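Long-range contacts in CymD (Pseudomonas putida, PDB 6Z34), which is an outer membrane channel of the FadL family that probably takes up monoaromatic hydrocarbons by lateral diffusion during their biodegradation: residues 28-38 against 90-101; 244-255 against 267-278. All coordinates share one frame; numbering follows the deposited sequence.

Contact 1: 28-38 against 90-101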
loop_
_atom_site.group_PDB
_atom_site.type_symbol
_atom_site.label_atom_id
_atom_site.label_comp_id
_atom_site.label_asym_id
_atom_site.label_seq_id
_atom_site.Cartn_x
_atom_site.Cartn_y
_atom_site.Cartn_z
ATOM N N GLN A 28 1.901 -11.379 -9.332
ATOM C CA GLN A 28 1.391 -10.194 -8.651
ATOM C C GLN A 28 -0.043 -9.857 -9.042
ATOM O O GLN A 28 -0.675 -9.050 -8.347
ATOM C CB GLN A 28 2.315 -9.012 -8.926
ATOM C CG GLN A 28 3.676 -9.182 -8.272
ATOM C CD GLN A 28 4.639 -9.969 -9.130
ATOM O OE1 GLN A 28 4.230 -10.656 -10.080
ATOM N NE2 GLN A 28 5.921 -9.884 -8.807
ATOM N N GLY A 29 -0.588 -10.482 -10.100
ATOM C CA GLY A 29 -1.988 -10.274 -10.426
ATOM C C GLY A 29 -2.910 -10.580 -9.261
ATOM O O GLY A 29 -3.988 -9.995 -9.146
ATOM N N MET A 30 -2.505 -11.501 -8.388
ATOM C CA MET A 30 -3.149 -11.743 -7.099
ATOM C C MET A 30 -3.538 -10.446 -6.386
ATOM O O MET A 30 -4.565 -10.378 -5.692
ATOM C CB MET A 30 -2.198 -12.545 -6.190
ATOM C CG MET A 30 -2.433 -14.021 -6.201
ATOM S SD MET A 30 -1.374 -15.018 -5.134
ATOM C CE MET A 30 0.254 -14.440 -5.546
ATOM N N MET A 31 -2.700 -9.420 -6.520
ATOM C CA MET A 31 -2.896 -8.173 -5.796
ATOM C C MET A 31 -3.350 -7.047 -6.701
ATOM O O MET A 31 -3.401 -5.904 -6.253
ATOM C CB MET A 31 -1.614 -7.758 -5.077
ATOM C CG MET A 31 -1.216 -8.675 -3.925
ATOM S SD MET A 31 -2.398 -8.680 -2.552
ATOM C CE MET A 31 -2.678 -6.944 -2.342
ATOM N N LEU A 32 -3.648 -7.327 -7.971
ATOM C CA LEU A 32 -4.165 -6.278 -8.843
ATOM C C LEU A 32 -5.462 -6.776 -9.452
ATOM O O LEU A 32 -6.540 -6.622 -8.857
ATOM C CB LEU A 32 -3.157 -5.884 -9.922
ATOM C CG LEU A 32 -3.372 -4.431 -10.378
ATOM C CD1 LEU A 32 -2.040 -3.781 -10.716
ATOM C CD2 LEU A 32 -4.350 -4.295 -11.542
ATOM N N ASN A 33 -5.372 -7.405 -10.618
ATOM C CA ASN A 33 -6.538 -8.066 -11.197
ATOM C C ASN A 33 -6.220 -9.550 -11.266
ATOM O O ASN A 33 -5.476 -10.001 -12.160
ATOM C CB ASN A 33 -6.908 -7.501 -12.568
ATOM C CG ASN A 33 -8.168 -8.165 -13.162
ATOM O OD1 ASN A 33 -8.856 -8.965 -12.494
ATOM N ND2 ASN A 33 -8.474 -7.831 -14.417
ATOM N N PRO A 34 -6.729 -10.343 -10.326
ATOM C CA PRO A 34 -6.429 -11.780 -10.335
ATOM C C PRO A 34 -6.921 -12.500 -11.581
ATOM O O PRO A 34 -6.437 -13.602 -11.861
ATOM C CB PRO A 34 -7.125 -12.296 -9.065
ATOM C CG PRO A 34 -7.986 -11.172 -8.574
ATOM C CD PRO A 34 -7.423 -9.910 -9.101
ATOM N N ALA A 35 -7.833 -11.914 -12.365
ATOM C CA ALA A 35 -8.223 -12.562 -13.616
ATOM C C ALA A 35 -7.032 -12.719 -14.548
ATOM O O ALA A 35 -7.024 -13.633 -15.383
ATOM C CB ALA A 35 -9.339 -11.780 -14.316
ATOM N N THR A 36 -5.991 -11.879 -14.395
ATOM C CA THR A 36 -4.859 -11.980 -15.319
ATOM C C THR A 36 -4.012 -13.222 -15.075
ATOM O O THR A 36 -3.168 -13.548 -15.916
ATOM C CB THR A 36 -3.953 -10.749 -15.254
ATOM O OG1 THR A 36 -3.467 -10.569 -13.922
ATOM C CG2 THR A 36 -4.698 -9.462 -15.771
ATOM N N LEU A 37 -4.206 -13.909 -13.944
ATOM C CA LEU A 37 -3.448 -15.121 -13.670
ATOM C C LEU A 37 -3.727 -16.226 -14.675
ATOM O O LEU A 37 -2.861 -17.078 -14.880
ATOM C CB LEU A 37 -3.756 -15.625 -12.269
ATOM C CG LEU A 37 -3.423 -14.633 -11.169
ATOM C CD1 LEU A 37 -4.019 -15.130 -9.867
ATOM C CD2 LEU A 37 -1.907 -14.456 -11.104
ATOM N N THR A 38 -4.896 -16.228 -15.327
ATOM C CA THR A 38 -5.115 -17.205 -16.395
ATOM C C THR A 38 -4.175 -17.004 -17.582
ATOM O O THR A 38 -4.059 -17.915 -18.405
ATOM C CB THR A 38 -6.582 -17.204 -16.875
ATOM O OG1 THR A 38 -6.947 -15.925 -17.421
ATOM C CG2 THR A 38 -7.502 -17.549 -15.737
ATOM N N ARG A 90 -1.124 -23.240 -11.883
ATOM C CA ARG A 90 -1.886 -23.035 -13.117
ATOM C C ARG A 90 -2.111 -24.382 -13.780
ATOM O O ARG A 90 -1.153 -25.017 -14.225
ATOM C CB ARG A 90 -1.148 -22.103 -14.082
ATOM C CG ARG A 90 -1.684 -20.684 -14.139
ATOM C CD ARG A 90 -2.894 -20.601 -15.054
ATOM N NE ARG A 90 -2.545 -20.658 -16.460
ATOM C CZ ARG A 90 -3.410 -20.985 -17.418
ATOM N NH1 ARG A 90 -3.026 -21.016 -18.689
ATOM N NH2 ARG A 90 -4.663 -21.275 -17.087
ATOM N N GLY A 91 -3.361 -24.808 -13.879
ATOM C CA GLY A 91 -3.692 -25.997 -14.650
ATOM C C GLY A 91 -5.054 -25.898 -15.309
ATOM O O GLY A 91 -6.033 -25.455 -14.705
ATOM N N GLU A 92 -5.115 -26.368 -16.556
ATOM C CA GLU A 92 -6.353 -26.363 -17.327
ATOM C C GLU A 92 -6.900 -24.941 -17.322
ATOM O O GLU A 92 -6.200 -24.018 -17.757
ATOM C CB GLU A 92 -7.353 -27.382 -16.760
ATOM C CG GLU A 92 -8.716 -27.517 -17.501
ATOM C CD GLU A 92 -9.904 -27.110 -16.627
ATOM O OE1 GLU A 92 -11.063 -27.417 -16.983
ATOM O OE2 GLU A 92 -9.671 -26.495 -15.569
ATOM N N ARG A 93 -8.112 -24.742 -16.791
ATOM C CA ARG A 93 -8.800 -23.449 -16.795
ATOM C C ARG A 93 -8.620 -22.663 -15.510
ATOM O O ARG A 93 -9.123 -21.544 -15.422
ATOM C CB ARG A 93 -10.301 -23.643 -17.020
ATOM C CG ARG A 93 -10.679 -24.172 -18.399
ATOM C CD ARG A 93 -12.116 -24.707 -18.398
ATOM N NE ARG A 93 -13.051 -23.853 -19.118
ATOM C CZ ARG A 93 -13.488 -24.087 -20.343
ATOM N NH1 ARG A 93 -13.073 -25.144 -21.007
ATOM N NH2 ARG A 93 -14.338 -23.251 -20.912
ATOM N N TYR A 94 -7.962 -23.228 -14.501
ATOM C CA TYR A 94 -7.911 -22.614 -13.187
ATOM C C TYR A 94 -6.509 -22.113 -12.892
ATOM O O TYR A 94 -5.515 -22.646 -13.404
ATOM C CB TYR A 94 -8.321 -23.587 -12.076
ATOM C CG TYR A 94 -9.790 -23.954 -12.059
ATOM C CD1 TYR A 94 -10.294 -24.946 -12.898
ATOM C CD2 TYR A 94 -10.666 -23.331 -11.181
ATOM C CE1 TYR A 94 -11.647 -25.287 -12.868
ATOM C CE2 TYR A 94 -12.008 -23.656 -11.146
ATOM C CZ TYR A 94 -12.499 -24.624 -11.986
ATOM O OH TYR A 94 -13.838 -24.946 -11.916
ATOM N N ALA A 95 -6.459 -21.068 -12.067
ATOM C CA ALA A 95 -5.254 -20.634 -11.389
ATOM C C ALA A 95 -5.581 -20.537 -9.913
ATOM O O ALA A 95 -6.668 -20.084 -9.551
ATOM C CB ALA A 95 -4.770 -19.288 -11.893
ATOM N N LEU A 96 -4.652 -21.010 -9.068
ATOM C CA LEU A 96 -4.746 -20.917 -7.616
ATOM C C LEU A 96 -3.479 -20.263 -7.108
ATOM O O LEU A 96 -2.376 -20.598 -7.557
ATOM C CB LEU A 96 -4.888 -22.268 -6.941
ATOM C CG LEU A 96 -6.043 -23.130 -7.445
ATOM C CD1 LEU A 96 -5.880 -24.556 -6.901
ATOM C CD2 LEU A 96 -7.369 -22.531 -7.042
ATOM N N GLY A 97 -3.633 -19.338 -6.178
ATOM C CA GLY A 97 -2.506 -18.556 -5.720
ATOM C C GLY A 97 -2.613 -18.235 -4.252
ATOM O O GLY A 97 -3.705 -18.133 -3.684
ATOM N N VAL A 98 -1.451 -18.059 -3.644
ATOM C CA VAL A 98 -1.344 -17.477 -2.318
ATOM C C VAL A 98 -0.033 -16.707 -2.293
ATOM O O VAL A 98 0.892 -17.006 -3.051
ATOM C CB VAL A 98 -1.413 -18.563 -1.214
ATOM C CG1 VAL A 98 -0.249 -19.504 -1.346
ATOM C CG2 VAL A 98 -1.440 -17.921 0.197
ATOM N N GLY A 99 0.050 -15.710 -1.424
ATOM C CA GLY A 99 1.301 -14.994 -1.288
ATOM C C GLY A 99 1.323 -14.107 -0.061
ATOM O O GLY A 99 0.410 -14.123 0.769
ATOM N N ALA A 100 2.401 -13.347 0.050
ATOM C CA ALA A 100 2.559 -12.386 1.135
ATOM C C ALA A 100 3.197 -11.154 0.531
ATOM O O ALA A 100 4.326 -11.228 0.028
ATOM C CB ALA A 100 3.406 -12.938 2.274
ATOM N N PHE A 101 2.460 -10.043 0.570
ATOM C CA PHE A 101 2.846 -8.791 -0.058
ATOM C C PHE A 101 2.898 -7.722 1.025
ATOM O O PHE A 101 1.889 -7.448 1.685
ATOM C CB PHE A 101 1.853 -8.402 -1.156
ATOM C CG PHE A 101 1.832 -9.346 -2.311
ATOM C CD1 PHE A 101 1.100 -10.522 -2.254
ATOM C CD2 PHE A 101 2.554 -9.068 -3.461
ATOM C CE1 PHE A 101 1.092 -11.404 -3.334
ATOM C CE2 PHE A 101 2.540 -9.955 -4.547
ATOM C CZ PHE A 101 1.818 -11.120 -4.468
#
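Met31 lays its CG over the middle of the Phe101 ring, 3.5 Å from the ring centroid and 14° off the normal, a CH-pi contact made face on. The bend at chi2 (-65°) puts its sulfur oblique to the same ring, a Met-aromatic contact. Met30 works from another direction: its CE comes in the plane of the ring at the edge, 3.8 Å from Phe101 CZ, and Gln28 CG sits at the edge too. The Met30 thioether lies against bare strand backbone, with SD 3.4 Å from Val98 N, a close approach that the missing side chain of Gly97 permits. Farther along, Leu37 CB meets Ala95 CB at 3.8 Å. Beyond it the Arg90 guanidinium carries Thr38 O over one face, 3.3 Å from CZ; the approach of NH1 to that oxygen is too badly angled for a hydrogen bond, and NE bonds Met40 O.

In the next shell, the turn between the two 3-10 segments is tied by Asn33, whose OD1 takes the N-H of Ala35 in an Asx turn, and whose backbone O accepts from both Thr36 N and OG1. Asn33 ND2 reaches Ala21 O and Leu226 O, and Thr38 OG1 pairs with Ser152. Residues 28-38 belong to the N-terminal plug of a FadL-type barrel, packed against the inner face of the wall at strands 80-91 and 94-107.

Contact 2: 244-255 against 267-278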
loop_
_atom_site.group_PDB
_atom_site.type_symbol
_atom_site.label_atom_id
_atom_site.label_comp_id
_atom_site.label_asym_id
_atom_site.label_seq_id
_atom_site.Cartn_x
_atom_site.Cartn_y
_atom_site.Cartn_z
ATOM N N THR A 244 -10.775 -2.476 2.867
ATOM C CA THR A 244 -10.124 -3.370 3.816
ATOM C C THR A 244 -10.575 -3.003 5.222
ATOM O O THR A 244 -10.333 -1.883 5.675
ATOM C CB THR A 244 -8.600 -3.272 3.697
ATOM O OG1 THR A 244 -8.193 -3.462 2.326
ATOM C CG2 THR A 244 -7.935 -4.316 4.573
ATOM N N HIS A 245 -11.244 -3.923 5.911
ATOM C CA HIS A 245 -11.618 -3.654 7.292
ATOM C C HIS A 245 -10.498 -4.121 8.213
ATOM O O HIS A 245 -10.408 -5.305 8.545
ATOM C CB HIS A 245 -12.937 -4.307 7.673
ATOM C CG HIS A 245 -13.523 -3.711 8.916
ATOM N ND1 HIS A 245 -13.047 -2.533 9.457
ATOM C CD2 HIS A 245 -14.526 -4.117 9.728
ATOM C CE1 HIS A 245 -13.737 -2.237 10.543
ATOM N NE2 HIS A 245 -14.640 -3.182 10.729
ATOM N N VAL A 246 -9.663 -3.179 8.671
ATOM C CA VAL A 246 -8.520 -3.588 9.489
ATOM C C VAL A 246 -8.898 -3.813 10.950
ATOM O O VAL A 246 -8.239 -4.603 11.634
ATOM C CB VAL A 246 -7.342 -2.594 9.424
ATOM C CG1 VAL A 246 -7.085 -2.121 7.993
ATOM C CG2 VAL A 246 -7.551 -1.468 10.349
ATOM N N GLY A 247 -9.941 -3.174 11.453
ATOM C CA GLY A 247 -10.315 -3.368 12.846
ATOM C C GLY A 247 -9.359 -2.702 13.836
ATOM O O GLY A 247 -8.334 -2.119 13.480
ATOM N N ASP A 248 -9.714 -2.820 15.118
ATOM C CA ASP A 248 -9.077 -2.035 16.174
ATOM C C ASP A 248 -7.595 -2.385 16.326
ATOM O O ASP A 248 -7.250 -3.508 16.704
ATOM C CB ASP A 248 -9.798 -2.256 17.502
ATOM C CG ASP A 248 -11.247 -1.827 17.463
ATOM O OD1 ASP A 248 -11.593 -0.932 16.662
ATOM O OD2 ASP A 248 -12.043 -2.387 18.248
ATOM N N LEU A 249 -6.724 -1.410 16.079
ATOM C CA LEU A 249 -5.288 -1.562 16.299
ATOM C C LEU A 249 -4.954 -1.272 17.763
ATOM O O LEU A 249 -5.237 -0.177 18.266
ATOM C CB LEU A 249 -4.497 -0.638 15.370
ATOM C CG LEU A 249 -4.671 -0.902 13.863
ATOM C CD1 LEU A 249 -5.869 -0.171 13.289
ATOM C CD2 LEU A 249 -3.416 -0.549 13.084
ATOM N N SER A 250 -4.346 -2.247 18.446
ATOM C CA SER A 250 -4.013 -2.107 19.857
ATOM C C SER A 250 -2.531 -2.380 20.080
ATOM O O SER A 250 -1.857 -3.014 19.262
ATOM C CB SER A 250 -4.856 -3.032 20.746
ATOM O OG SER A 250 -4.865 -4.354 20.255
ATOM N N GLY A 251 -2.030 -1.878 21.206
ATOM C CA GLY A 251 -0.615 -1.962 21.526
ATOM C C GLY A 251 -0.265 -1.005 22.661
ATOM O O GLY A 251 -1.112 -0.659 23.480
ATOM N N ASN A 252 1.001 -0.590 22.679
ATOM C CA ASN A 252 1.567 0.204 23.760
ATOM C C ASN A 252 2.080 1.533 23.233
ATOM O O ASN A 252 2.477 1.652 22.070
ATOM C CB ASN A 252 2.720 -0.525 24.455
ATOM C CG ASN A 252 2.290 -1.831 25.043
ATOM O OD1 ASN A 252 1.155 -1.969 25.501
ATOM N ND2 ASN A 252 3.182 -2.810 25.024
ATOM N N ALA A 253 2.083 2.524 24.117
ATOM C CA ALA A 253 2.484 3.878 23.773
ATOM C C ALA A 253 2.912 4.591 25.039
ATOM O O ALA A 253 2.520 4.218 26.148
ATOM C CB ALA A 253 1.355 4.657 23.095
ATOM N N ASP A 254 3.725 5.622 24.855
ATOM C CA ASP A 254 4.109 6.532 25.924
ATOM C C ASP A 254 3.547 7.909 25.610
ATOM O O ASP A 254 3.618 8.364 24.466
ATOM C CB ASP A 254 5.632 6.615 26.079
ATOM C CG ASP A 254 6.239 5.322 26.573
ATOM O OD1 ASP A 254 5.709 4.752 27.552
ATOM O OD2 ASP A 254 7.239 4.872 25.971
ATOM N N LEU A 255 2.990 8.557 26.622
ATOM C CA LEU A 255 2.590 9.955 26.557
ATOM C C LEU A 255 3.512 10.725 27.485
ATOM O O LEU A 255 3.434 10.563 28.705
ATOM C CB LEU A 255 1.137 10.133 26.978
ATOM C CG LEU A 255 0.643 11.567 26.829
ATOM C CD1 LEU A 255 0.821 12.003 25.386
ATOM C CD2 LEU A 255 -0.799 11.679 27.271
ATOM N N LEU A 267 4.402 8.862 30.737
ATOM C CA LEU A 267 3.431 7.906 31.254
ATOM C C LEU A 267 3.271 6.768 30.248
ATOM O O LEU A 267 3.096 7.010 29.050
ATOM C CB LEU A 267 2.082 8.576 31.526
ATOM C CG LEU A 267 2.091 9.741 32.508
ATOM C CD1 LEU A 267 3.066 9.494 33.654
ATOM C CD2 LEU A 267 2.413 11.037 31.786
ATOM N N SER A 268 3.329 5.536 30.732
ATOM C CA SER A 268 3.231 4.358 29.890
ATOM C C SER A 268 1.831 3.757 29.976
ATOM O O SER A 268 1.116 3.937 30.964
ATOM C CB SER A 268 4.288 3.331 30.301
ATOM O OG SER A 268 3.763 2.400 31.226
ATOM N N GLY A 269 1.430 3.058 28.922
ATOM C CA GLY A 269 0.120 2.444 28.932
ATOM C C GLY A 269 -0.230 1.861 27.580
ATOM O O GLY A 269 0.617 1.716 26.695
ATOM N N GLU A 270 -1.507 1.524 27.453
ATOM C CA GLU A 270 -2.043 0.903 26.257
ATOM C C GLU A 270 -2.598 1.965 25.316
ATOM O O GLU A 270 -3.142 2.987 25.742
ATOM C CB GLU A 270 -3.130 -0.111 26.626
ATOM C CG GLU A 270 -4.499 0.500 26.943
ATOM C CD GLU A 270 -5.669 -0.380 26.503
ATOM O OE1 GLU A 270 -5.864 -1.458 27.109
ATOM O OE2 GLU A 270 -6.393 0.013 25.560
ATOM N N LEU A 271 -2.439 1.719 24.022
ATOM C CA LEU A 271 -2.976 2.577 22.978
ATOM C C LEU A 271 -3.865 1.756 22.056
ATOM O O LEU A 271 -3.539 0.611 21.716
ATOM C CB LEU A 271 -1.863 3.243 22.159
ATOM C CG LEU A 271 -2.335 4.264 21.126
ATOM C CD1 LEU A 271 -2.822 5.538 21.822
ATOM C CD2 LEU A 271 -1.236 4.581 20.115
ATOM N N LYS A 272 -4.976 2.351 21.643
ATOM C CA LYS A 272 -5.895 1.726 20.711
ATOM C C LYS A 272 -6.238 2.731 19.622
ATOM O O LYS A 272 -6.629 3.863 19.922
ATOM C CB LYS A 272 -7.154 1.246 21.441
ATOM C CG LYS A 272 -8.290 0.863 20.532
ATOM C CD LYS A 272 -9.632 1.010 21.231
ATOM C CE LYS A 272 -10.780 0.879 20.252
ATOM N NZ LYS A 272 -11.116 2.193 19.655
ATOM N N LEU A 273 -6.047 2.344 18.361
ATOM C CA LEU A 273 -6.588 3.105 17.242
ATOM C C LEU A 273 -7.877 2.431 16.794
ATOM O O LEU A 273 -7.990 1.203 16.836
ATOM C CB LEU A 273 -5.615 3.192 16.069
ATOM C CG LEU A 273 -4.368 4.025 16.320
ATOM C CD1 LEU A 273 -3.827 4.532 15.006
ATOM C CD2 LEU A 273 -4.667 5.169 17.283
ATOM N N HIS A 274 -8.854 3.230 16.372
ATOM C CA HIS A 274 -10.183 2.658 16.217
ATOM C C HIS A 274 -10.537 2.344 14.767
ATOM O O HIS A 274 -10.403 1.198 14.318
ATOM C CB HIS A 274 -11.228 3.596 16.814
ATOM C CG HIS A 274 -12.565 2.955 17.019
ATOM N ND1 HIS A 274 -13.478 3.417 17.943
ATOM C CD2 HIS A 274 -13.143 1.884 16.424
ATOM C CE1 HIS A 274 -14.561 2.661 17.906
ATOM N NE2 HIS A 274 -14.386 1.727 16.988
ATOM N N ASN A 275 -11.034 3.350 14.047
ATOM C CA ASN A 275 -11.712 3.153 12.767
ATOM C C ASN A 275 -10.740 3.361 11.615
ATOM O O ASN A 275 -10.524 4.483 11.152
ATOM C CB ASN A 275 -12.920 4.073 12.632
ATOM C CG ASN A 275 -14.000 3.784 13.665
ATOM O OD1 ASN A 275 -14.456 2.644 13.794
ATOM N ND2 ASN A 275 -14.431 4.811 14.383
ATOM N N PHE A 276 -10.158 2.266 11.159
ATOM C CA PHE A 276 -9.513 2.215 9.865
ATOM C C PHE A 276 -10.374 1.405 8.914
ATOM O O PHE A 276 -11.082 0.471 9.306
ATOM C CB PHE A 276 -8.128 1.594 9.950
ATOM C CG PHE A 276 -7.032 2.584 10.026
ATOM C CD1 PHE A 276 -5.937 2.487 9.185
ATOM C CD2 PHE A 276 -7.080 3.606 10.955
ATOM C CE1 PHE A 276 -4.902 3.409 9.256
ATOM C CE2 PHE A 276 -6.057 4.530 11.040
ATOM C CZ PHE A 276 -4.962 4.436 10.189
ATOM N N GLU A 277 -10.314 1.794 7.658
ATOM C CA GLU A 277 -10.976 1.074 6.591
ATOM C C GLU A 277 -10.300 1.572 5.335
ATOM O O GLU A 277 -10.696 2.610 4.796
ATOM C CB GLU A 277 -12.487 1.334 6.580
ATOM C CG GLU A 277 -13.252 0.626 5.456
ATOM C CD GLU A 277 -14.763 0.690 5.639
ATOM O OE1 GLU A 277 -15.271 1.794 5.925
ATOM O OE2 GLU A 277 -15.442 -0.353 5.485
ATOM N N MET A 278 -9.237 0.899 4.913
ATOM C CA MET A 278 -8.617 1.274 3.657
ATOM C C MET A 278 -9.689 1.330 2.577
ATOM O O MET A 278 -10.660 0.563 2.626
ATOM C CB MET A 278 -7.505 0.301 3.284
ATOM C CG MET A 278 -6.787 -0.213 4.493
ATOM S SD MET A 278 -5.191 -0.848 4.021
ATOM C CE MET A 278 -4.175 0.622 4.000
#
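Lys272 runs beside Asp248 and His274 at the end of the paired strands 249-255 and 267-273. Its CB and CG lie 4.0 and 3.9 Å from Leu249 O; chi1 of 167° turns CG anti to the backbone N, alongside that oxygen. The extended chain carries CE to 3.9 Å from Asp248 CG and over one face of the His274 ring, offset toward the rim, while Asn275 ND2 is over the opposite face. A final bend then sets NZ, 4.4 Å from Asp248 OD1 and beyond a salt bridge. Asp248 runs alongside His274, carboxylate and ring planes 82° apart, with OD1 3.2 Å from His274 CD2; His274 ND1 bonds Glu313.

The backbones are joined as an antiparallel pair. Leu273 N gives a short bond of 2.6 Å to Leu249 O, and Leu271 N reaches Gly251 O nearly straight, at 172°. The return bonds from Leu249 N and Gly251 N are weak. From Ala253 and Gly269 onward both bonds of each hydrogen-bonded pair form without being weak, ending with Leu255 and Leu267. Leu249, Ala253, Leu271 and Leu273 share one face; there Ala253 CB meets Leu271 CB at 3.6 Å, and Val215, Ala205 and Val314 pack onto these residues.

Past Leu273 the regular pairing gives way, and Thr244 and Met278 run side by side, CB to CG 3.6 Å. The chemistry is thus two-sided: an apolar face of small and branched residues, and a face bearing Ser250, Asp254 and Lys272, with Asp248 near its end at Lys272, an attraction that probably acts at longer range.

How the contacts relate
Contact 1 packs a plug segment inside the barrel, whereas contact 2 pairs two neighbouring strands of a hairpin that extends well beyond it. Their centres lie about 33 Å apart, yet the nearest atoms come to about 8 Å without touching, and each centre is about 19 Å from that of the chain. Along the sequence they follow in series, contact 1 closing before contact 2 opens. Strand 198-229 connects them, since it touches Met31 and Asn33 of contact 1 and Leu249 and Ala253 of contact 2. Arg138 is a second shared neighbour: it packs on Met31 and bonds Thr244 OG1. Neither contact is assigned to a transport site.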